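Long-range contacts in geranyltranstransferase (IspA) (Helicobacter pylori, PDB 3LLW), which probably acts as a magnesium-dependent prenyltransferase in isoprenoid biosynthesis: residues A[218-222]-A[271-275]; A[58-62]-A[288-293]; A[275-280]-A[293-298]. One frame throughout, in Å; residues are numbered along the deposited sequence.

Interaction 1. Residues A[218-222]-A[271-275]; sequences FGLKM and LKTEV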
loop_
_atom_site.group_PDB
_atom_site.type_symbol
_atom_site.label_atom_id
_atom_site.label_comp_id
_atom_site.label_asym_id
_atom_site.label_seq_id
_atom_site.Cartn_x
_atom_site.Cartn_y
_atom_site.Cartn_z
ATOM N N PHE A 218 -14.785 18.938 -8.528
ATOM C CA PHE A 218 -14.495 20.112 -7.722
ATOM C C PHE A 218 -13.094 20.026 -7.131
ATOM O O PHE A 218 -12.319 20.989 -7.213
ATOM C CB PHE A 218 -15.523 20.279 -6.608
ATOM C CG PHE A 218 -15.260 21.457 -5.712
ATOM C CD1 PHE A 218 -15.361 22.758 -6.203
ATOM C CD2 PHE A 218 -14.923 21.268 -4.374
ATOM C CE1 PHE A 218 -15.119 23.857 -5.372
ATOM C CE2 PHE A 218 -14.687 22.357 -3.539
ATOM C CZ PHE A 218 -14.789 23.656 -4.041
ATOM N N GLY A 219 -12.785 18.855 -6.570
ATOM C CA GLY A 219 -11.489 18.573 -5.967
ATOM C C GLY A 219 -10.330 18.657 -6.923
ATOM O O GLY A 219 -9.267 19.170 -6.568
ATOM N N LEU A 220 -10.538 18.162 -8.139
ATOM C CA LEU A 220 -9.547 18.285 -9.200
ATOM C C LEU A 220 -9.238 19.749 -9.503
ATOM O O LEU A 220 -8.064 20.132 -9.640
ATOM C CB LEU A 220 -10.031 17.575 -10.465
ATOM C CG LEU A 220 -9.404 16.267 -10.958
ATOM C CD1 LEU A 220 -8.906 15.352 -9.846
ATOM C CD2 LEU A 220 -10.387 15.524 -11.871
ATOM N N LYS A 221 -10.296 20.558 -9.588
ATOM C CA LYS A 221 -10.178 21.979 -9.904
ATOM C C LYS A 221 -9.537 22.741 -8.760
ATOM O O LYS A 221 -8.668 23.585 -8.966
ATOM C CB LYS A 221 -11.549 22.565 -10.220
ATOM C CG LYS A 221 -11.513 23.713 -11.199
ATOM C CD LYS A 221 -12.912 24.271 -11.443
ATOM C CE LYS A 221 -13.194 24.401 -12.930
ATOM N NZ LYS A 221 -11.987 24.846 -13.711
ATOM N N MET A 222 -9.949 22.415 -7.548
ATOM C CA MET A 222 -9.414 23.059 -6.365
ATOM C C MET A 222 -7.955 22.657 -6.076
ATOM O O MET A 222 -7.174 23.464 -5.571
ATOM C CB MET A 222 -10.304 22.744 -5.177
ATOM C CG MET A 222 -9.826 23.344 -3.895
ATOM S SD MET A 222 -9.614 22.007 -2.729
ATOM C CE MET A 222 -11.330 21.498 -2.593
ATOM N N LEU A 271 -8.971 31.243 -11.389
ATOM C CA LEU A 271 -9.340 29.908 -10.889
ATOM C C LEU A 271 -10.096 29.976 -9.569
ATOM O O LEU A 271 -11.135 29.311 -9.416
ATOM C CB LEU A 271 -8.116 29.007 -10.729
ATOM C CG LEU A 271 -7.708 28.106 -11.888
ATOM C CD1 LEU A 271 -6.467 27.363 -11.474
ATOM C CD2 LEU A 271 -8.822 27.130 -12.290
ATOM N N LYS A 272 -9.568 30.784 -8.640
ATOM C CA LYS A 272 -10.203 31.106 -7.349
ATOM C C LYS A 272 -11.674 31.384 -7.543
ATOM O O LYS A 272 -12.528 30.747 -6.924
ATOM C CB LYS A 272 -9.595 32.384 -6.785
ATOM C CG LYS A 272 -9.002 32.298 -5.398
ATOM C CD LYS A 272 -7.504 32.038 -5.474
ATOM C CE LYS A 272 -6.730 32.791 -4.393
ATOM N NZ LYS A 272 -6.463 34.215 -4.738
ATOM N N THR A 273 -11.937 32.347 -8.429
ATOM C CA THR A 273 -13.263 32.844 -8.753
ATOM C C THR A 273 -14.109 31.699 -9.264
ATOM O O THR A 273 -15.187 31.454 -8.744
ATOM C CB THR A 273 -13.185 33.983 -9.820
ATOM O OG1 THR A 273 -12.572 35.139 -9.238
ATOM C CG2 THR A 273 -14.571 34.353 -10.356
ATOM N N GLU A 274 -13.571 30.990 -10.255
ATOM C CA GLU A 274 -14.223 29.861 -10.898
ATOM C C GLU A 274 -14.597 28.762 -9.898
ATOM O O GLU A 274 -15.707 28.218 -9.947
ATOM C CB GLU A 274 -13.275 29.310 -11.958
ATOM C CG GLU A 274 -13.930 28.488 -13.036
ATOM C CD GLU A 274 -12.926 27.950 -14.028
ATOM O OE1 GLU A 274 -11.763 28.414 -14.025
ATOM O OE2 GLU A 274 -13.299 27.056 -14.815
ATOM N N VAL A 275 -13.659 28.462 -8.999
ATOM C CA VAL A 275 -13.825 27.479 -7.924
ATOM C C VAL A 275 -14.959 27.917 -6.998
ATOM O O VAL A 275 -15.936 27.182 -6.833
ATOM C CB VAL A 275 -12.467 27.237 -7.147
ATOM C CG1 VAL A 275 -12.682 26.610 -5.792
ATOM C CG2 VAL A 275 -11.529 26.356 -7.957
#

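Interaction 2. Residues A[58-62]-A[288-293]; sequences AVLCA and LLQENL. With SO4 (sulfate ion), chain E.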
loop_
_atom_site.group_PDB
_atom_site.type_symbol
_atom_site.label_atom_id
_atom_site.label_comp_id
_atom_site.label_asym_id
_atom_site.label_seq_id
_atom_site.Cartn_x
_atom_site.Cartn_y
_atom_site.Cartn_z
ATOM N N ALA A 58 -14.651 17.994 6.277
ATOM C CA ALA A 58 -15.554 19.038 5.803
ATOM C C ALA A 58 -16.806 18.451 5.173
ATOM O O ALA A 58 -17.889 18.916 5.453
ATOM C CB ALA A 58 -14.861 19.947 4.819
ATOM N N VAL A 59 -16.636 17.421 4.345
ATOM C CA VAL A 59 -17.736 16.766 3.637
ATOM C C VAL A 59 -18.567 15.935 4.605
ATOM O O VAL A 59 -19.792 15.970 4.589
ATOM C CB VAL A 59 -17.213 15.864 2.487
ATOM C CG1 VAL A 59 -18.355 15.348 1.616
ATOM C CG2 VAL A 59 -16.257 16.625 1.617
ATOM N N LEU A 60 -17.877 15.203 5.463
ATOM C CA LEU A 60 -18.501 14.266 6.364
ATOM C C LEU A 60 -19.312 14.908 7.500
ATOM O O LEU A 60 -20.480 14.548 7.700
ATOM C CB LEU A 60 -17.428 13.343 6.902
ATOM C CG LEU A 60 -17.829 12.263 7.877
ATOM C CD1 LEU A 60 -18.542 11.119 7.159
ATOM C CD2 LEU A 60 -16.554 11.810 8.468
ATOM N N CYS A 61 -18.712 15.864 8.212
ATOM C CA CYS A 61 -19.399 16.613 9.283
ATOM C C CYS A 61 -20.647 17.339 8.797
ATOM O O CYS A 61 -21.622 17.462 9.535
ATOM C CB CYS A 61 -18.476 17.655 9.916
ATOM S SG CYS A 61 -17.113 16.983 10.839
ATOM N N ALA A 62 -20.586 17.834 7.565
ATOM C CA ALA A 62 -21.714 18.473 6.918
ATOM C C ALA A 62 -22.855 17.505 6.601
ATOM O O ALA A 62 -24.026 17.867 6.712
ATOM C CB ALA A 62 -21.258 19.139 5.665
ATOM N N LEU A 288 -25.071 23.109 4.220
ATOM C CA LEU A 288 -24.076 22.811 5.261
ATOM C C LEU A 288 -22.734 22.398 4.650
ATOM O O LEU A 288 -21.673 22.777 5.150
ATOM C CB LEU A 288 -24.586 21.743 6.237
ATOM C CG LEU A 288 -25.898 22.036 6.986
ATOM C CD1 LEU A 288 -26.399 20.821 7.771
ATOM C CD2 LEU A 288 -25.782 23.255 7.894
ATOM N N LEU A 289 -22.807 21.639 3.557
ATOM C CA LEU A 289 -21.636 21.250 2.777
ATOM C C LEU A 289 -20.969 22.453 2.142
ATOM O O LEU A 289 -19.731 22.622 2.225
ATOM C CB LEU A 289 -22.019 20.209 1.710
ATOM C CG LEU A 289 -20.956 19.646 0.749
ATOM C CD1 LEU A 289 -19.778 19.030 1.471
ATOM C CD2 LEU A 289 -21.578 18.627 -0.203
ATOM N N GLN A 290 -21.790 23.298 1.529
ATOM C CA GLN A 290 -21.296 24.518 0.913
ATOM C C GLN A 290 -20.587 25.391 1.948
ATOM O O GLN A 290 -19.552 25.991 1.644
ATOM C CB GLN A 290 -22.437 25.278 0.236
ATOM C CG GLN A 290 -21.991 26.374 -0.735
ATOM C CD GLN A 290 -21.666 27.701 -0.048
ATOM O OE1 GLN A 290 -22.307 28.081 0.940
ATOM N NE2 GLN A 290 -20.662 28.406 -0.570
ATOM N N GLU A 291 -21.141 25.429 3.161
ATOM C CA GLU A 291 -20.642 26.283 4.226
ATOM C C GLU A 291 -19.269 25.823 4.717
ATOM O O GLU A 291 -18.358 26.643 4.866
ATOM C CB GLU A 291 -21.645 26.321 5.375
ATOM C CG GLU A 291 -21.355 27.357 6.442
ATOM C CD GLU A 291 -22.511 27.540 7.425
ATOM O OE1 GLU A 291 -23.000 26.530 7.996
ATOM O OE2 GLU A 291 -22.928 28.704 7.625
ATOM N N ASN A 292 -19.130 24.517 4.956
ATOM C CA ASN A 292 -17.855 23.928 5.374
ATOM C C ASN A 292 -16.760 24.069 4.313
ATOM O O ASN A 292 -15.637 24.477 4.621
ATOM C CB ASN A 292 -18.033 22.455 5.767
ATOM C CG ASN A 292 -18.808 22.279 7.061
ATOM O OD1 ASN A 292 -19.258 23.251 7.662
ATOM N ND2 ASN A 292 -18.972 21.031 7.494
ATOM N N LEU A 293 -17.098 23.744 3.068
ATOM C CA LEU A 293 -16.156 23.875 1.969
ATOM C C LEU A 293 -15.732 25.319 1.726
ATOM O O LEU A 293 -14.541 25.598 1.608
ATOM C CB LEU A 293 -16.696 23.225 0.692
ATOM C CG LEU A 293 -16.780 21.689 0.718
ATOM C CD1 LEU A 293 -17.341 21.163 -0.583
ATOM C CD2 LEU A 293 -15.424 21.067 1.008
HETATM S S SO4 E . -26.499 19.693 3.546
HETATM O O1 SO4 E . -26.931 20.991 4.061
HETATM O O2 SO4 E . -25.139 19.808 3.012
HETATM O O3 SO4 E . -26.535 18.712 4.632
HETATM O O4 SO4 E . -27.437 19.271 2.501
#

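Interaction 3. Residues A[275-280]-A[293-298]; sequences VLNDLD and LNALLN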
loop_
_atom_site.group_PDB
_atom_site.type_symbol
_atom_site.label_atom_id
_atom_site.label_comp_id
_atom_site.label_asym_id
_atom_site.label_seq_id
_atom_site.Cartn_x
_atom_site.Cartn_y
_atom_site.Cartn_z
ATOM N N VAL A 275 -13.659 28.462 -8.999
ATOM C CA VAL A 275 -13.825 27.479 -7.924
ATOM C C VAL A 275 -14.959 27.917 -6.998
ATOM O O VAL A 275 -15.936 27.182 -6.833
ATOM C CB VAL A 275 -12.467 27.237 -7.147
ATOM C CG1 VAL A 275 -12.682 26.610 -5.792
ATOM C CG2 VAL A 275 -11.529 26.356 -7.957
ATOM N N LEU A 276 -14.848 29.132 -6.451
ATOM C CA LEU A 276 -15.865 29.704 -5.554
ATOM C C LEU A 276 -17.254 29.837 -6.194
ATOM O O LEU A 276 -18.263 29.615 -5.537
ATOM C CB LEU A 276 -15.392 31.048 -4.992
ATOM C CG LEU A 276 -14.726 31.109 -3.604
ATOM C CD1 LEU A 276 -14.144 29.770 -3.102
ATOM C CD2 LEU A 276 -13.662 32.221 -3.551
ATOM N N ASN A 277 -17.291 30.160 -7.481
ATOM C CA ASN A 277 -18.546 30.301 -8.207
ATOM C C ASN A 277 -19.244 28.971 -8.481
ATOM O O ASN A 277 -20.468 28.886 -8.429
ATOM C CB ASN A 277 -18.323 31.066 -9.517
ATOM C CG ASN A 277 -19.593 31.689 -10.046
ATOM O OD1 ASN A 277 -20.235 32.497 -9.366
ATOM N ND2 ASN A 277 -19.970 31.314 -11.265
ATOM N N ASP A 278 -18.453 27.941 -8.772
ATOM C CA ASP A 278 -18.946 26.577 -8.985
ATOM C C ASP A 278 -19.442 26.004 -7.662
ATOM O O ASP A 278 -20.385 25.212 -7.616
ATOM C CB ASP A 278 -17.817 25.702 -9.532
ATOM C CG ASP A 278 -18.238 24.868 -10.735
ATOM O OD1 ASP A 278 -17.541 23.870 -11.026
ATOM O OD2 ASP A 278 -19.248 25.207 -11.397
ATOM N N LEU A 279 -18.788 26.438 -6.591
ATOM C CA LEU A 279 -19.137 26.069 -5.231
ATOM C C LEU A 279 -20.446 26.711 -4.773
ATOM O O LEU A 279 -21.210 26.100 -4.033
ATOM C CB LEU A 279 -17.983 26.455 -4.291
ATOM C CG LEU A 279 -18.055 26.135 -2.801
ATOM C CD1 LEU A 279 -18.105 24.632 -2.560
ATOM C CD2 LEU A 279 -16.872 26.763 -2.104
ATOM N N ASP A 280 -20.715 27.935 -5.225
ATOM C CA ASP A 280 -21.946 28.640 -4.837
ATOM C C ASP A 280 -23.194 28.163 -5.603
ATOM O O ASP A 280 -24.282 28.707 -5.429
ATOM C CB ASP A 280 -21.767 30.167 -4.928
ATOM C CG ASP A 280 -20.647 30.695 -4.016
ATOM O OD1 ASP A 280 -20.182 31.828 -4.261
ATOM O OD2 ASP A 280 -20.208 29.991 -3.075
ATOM N N LEU A 293 -17.098 23.744 3.068
ATOM C CA LEU A 293 -16.156 23.875 1.969
ATOM C C LEU A 293 -15.732 25.319 1.726
ATOM O O LEU A 293 -14.541 25.598 1.608
ATOM C CB LEU A 293 -16.696 23.225 0.692
ATOM C CG LEU A 293 -16.780 21.689 0.718
ATOM C CD1 LEU A 293 -17.341 21.163 -0.583
ATOM C CD2 LEU A 293 -15.424 21.067 1.008
ATOM N N ASN A 294 -16.709 26.227 1.703
ATOM C CA ASN A 294 -16.463 27.659 1.537
ATOM C C ASN A 294 -15.492 28.196 2.582
ATOM O O ASN A 294 -14.555 28.925 2.234
ATOM C CB ASN A 294 -17.792 28.423 1.571
ATOM C CG ASN A 294 -17.641 29.908 1.310
ATOM O OD1 ASN A 294 -17.843 30.714 2.213
ATOM N ND2 ASN A 294 -17.313 30.277 0.074
ATOM N N ALA A 295 -15.699 27.796 3.839
ATOM C CA ALA A 295 -14.875 28.268 4.952
ATOM C C ALA A 295 -13.437 27.798 4.827
ATOM O O ALA A 295 -12.505 28.580 5.030
ATOM C CB ALA A 295 -15.448 27.813 6.261
ATOM N N LEU A 296 -13.276 26.522 4.477
ATOM C CA LEU A 296 -11.965 25.905 4.336
ATOM C C LEU A 296 -11.159 26.581 3.234
ATOM O O LEU A 296 -9.984 26.906 3.429
ATOM C CB LEU A 296 -12.114 24.414 4.030
ATOM C CG LEU A 296 -11.295 23.385 4.816
ATOM C CD1 LEU A 296 -11.325 22.057 4.069
ATOM C CD2 LEU A 296 -9.850 23.816 5.131
ATOM N N LEU A 297 -11.808 26.805 2.093
ATOM C CA LEU A 297 -11.170 27.435 0.939
ATOM C C LEU A 297 -10.777 28.883 1.178
ATOM O O LEU A 297 -9.732 29.317 0.699
ATOM C CB LEU A 297 -12.057 27.348 -0.297
ATOM C CG LEU A 297 -12.506 25.975 -0.802
ATOM C CD1 LEU A 297 -13.120 26.170 -2.153
ATOM C CD2 LEU A 297 -11.371 24.954 -0.874
ATOM N N ASN A 298 -11.609 29.625 1.911
ATOM C CA ASN A 298 -11.300 31.023 2.230
ATOM C C ASN A 298 -10.083 31.135 3.141
ATOM O O ASN A 298 -9.302 32.081 3.026
ATOM C CB ASN A 298 -12.510 31.758 2.832
ATOM C CG ASN A 298 -13.542 32.159 1.776
ATOM O OD1 ASN A 298 -13.220 32.814 0.777
ATOM N ND2 ASN A 298 -14.793 31.770 2.000
#

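Interaction 1. Residues A[218-222]-A[271-275]
The ring of F218 meets V275 in two ways. The carbonyl oxygen of V275 lies in the ring plane at the edge, 3.7 Å from F218 CE1. The methyl CG1 of V275 comes in obliquely, also 3.7 Å from F218 CE1. W214, one turn earlier on the same helix, stacks on the F218 ring. The contact joins two antiparallel helices, 209-236 and 261-279, of the mostly helical isoprenoid synthase fold. The axes of 218-222 and 271-275 run at 162° and approach to 10.5 Å. V275 reaches the facing backbone across this spacing.

The F218 side chain crosses that of V275 at about a right angle. Its CG stands anti to the backbone N (chi1 178°), and this carries the far end of the ring to V275. The two branches of V275 divide the work. CG1 serves F218, while CG2 turns to the next turn of the facing helix. There it lies 4.1 Å from K221 O and close to the CA of M222. Helix 287-301 also packs against this apolar group. The M222 side chain itself leads away, to helices 178-204 and 51-63.

At the outer margin K221 forms a salt bridge with E274. The lysine chain bends at its last two torsions, and the glutamate chain is extended beyond CG. They cross at about a right angle. L271 CD2 lies near the ammonium group. K221 NZ reaches E274 OE2 at 2.8 Å, from above the carboxylate plane and 70° out of it.

Interaction 2. Residues A[58-62]-A[288-293]
N292 ND2 donates a hydrogen bond to the backbone oxygen of A58, with 3.1 Å between N292 ND2 and A58 O. The bond is nearly straight, 166° at the hydrogen. It uses a lone pair in the carbonyl plane, and A58 O lies almost in the amide plane of N292. The N292 CG stands beside its own backbone N (chi1 -70°), which directs the amide to the facing helix. The same ND2 packs against A62 CB at 3.5 Å.

The axes of 58-62 and 288-293 approach to 8.5 Å and run roughly antiparallel, at 146°. The alanines A58 and A62 are consistent with this close approach. The contact joins an early helix of the mostly helical isoprenoid synthase fold to its last one. A62 CB rests on the backbone of L289, 3.6 Å from L289 CA. L289 CD1 reaches V59, whose side chain lies alongside and points the same way. A58 CB meets L293 CD2. L197 of helix 178-204 and L215 of helix 209-236 each touch both V59 and L293.

A sulfate, probably from the crystallisation liquor, sits at the start of helix 287-301. L288 N donates a hydrogen bond to sulfate O1 (2.8 Å) and L289 N one to O2 (3.0 Å).

Interaction 3. Residues A[275-280]-A[293-298]
The apolar contacts are led by L279 and L297, whose side chains reach toward each other tip to tip. L279 CD2 and L297 CD1 are 3.8 Å apart. L297 CD1 is the shared point of the group: V275 CG1 touches it at 3.7 Å, and L276 CD1 at 3.9 Å. The L276 side chain slides past L297 in the opposite direction, whereas V275 crosses it obliquely.

The branches of L279 part over the facing helix. L279 CD1 lies 3.8 Å from L293 CB, and L279 CD2 settles 3.8 Å from the backbone CA of N294. With CG anti to the backbone N (chi1 -178°), L279 extends its fork into this position. F218 of helix 209-236 also touches L279 and L297, so a third helix packs against the same group.

D280 and N298 stand at the margin. D280 follows the end of the helix at 279. D280 OD2 and N294 ND2 approach only to 4.3 Å. N298 OD1 comes to 4.4 Å from L276 CD2, a loose van der Waals approach.

The two segments belong to helices 261-279 and 287-301, which form an antiparallel helical hairpin at the C-terminal end of the isoprenoid synthase fold. The short axes of 275-279 and 293-298 run at 170° and stay 11.0 Å apart. Leucine and valine side chains bridge that spacing, so van der Waals packing, rather than directed polar bonds, joins these two segments.

How the interactions relate
From the N terminus, the first partner is 58-62 on helix 51-63. Interaction 2 joins it to 288-293 and closes a long loop of 225 residues. Interaction 1 falls wholly within that loop and closes a shorter one, between helices 209-236 and 261-279. Interaction 3 opens at V275, where interaction 1 ends. It closes the short connection between helices 261-279 and 287-301 and crosses interaction 2, with which it shares L293. The three contacts therefore tie an early helix, helix 209-236 and the C-terminal pair together. F218 of interaction 1 touches L293 of interaction 2, so these two contacts also meet directly.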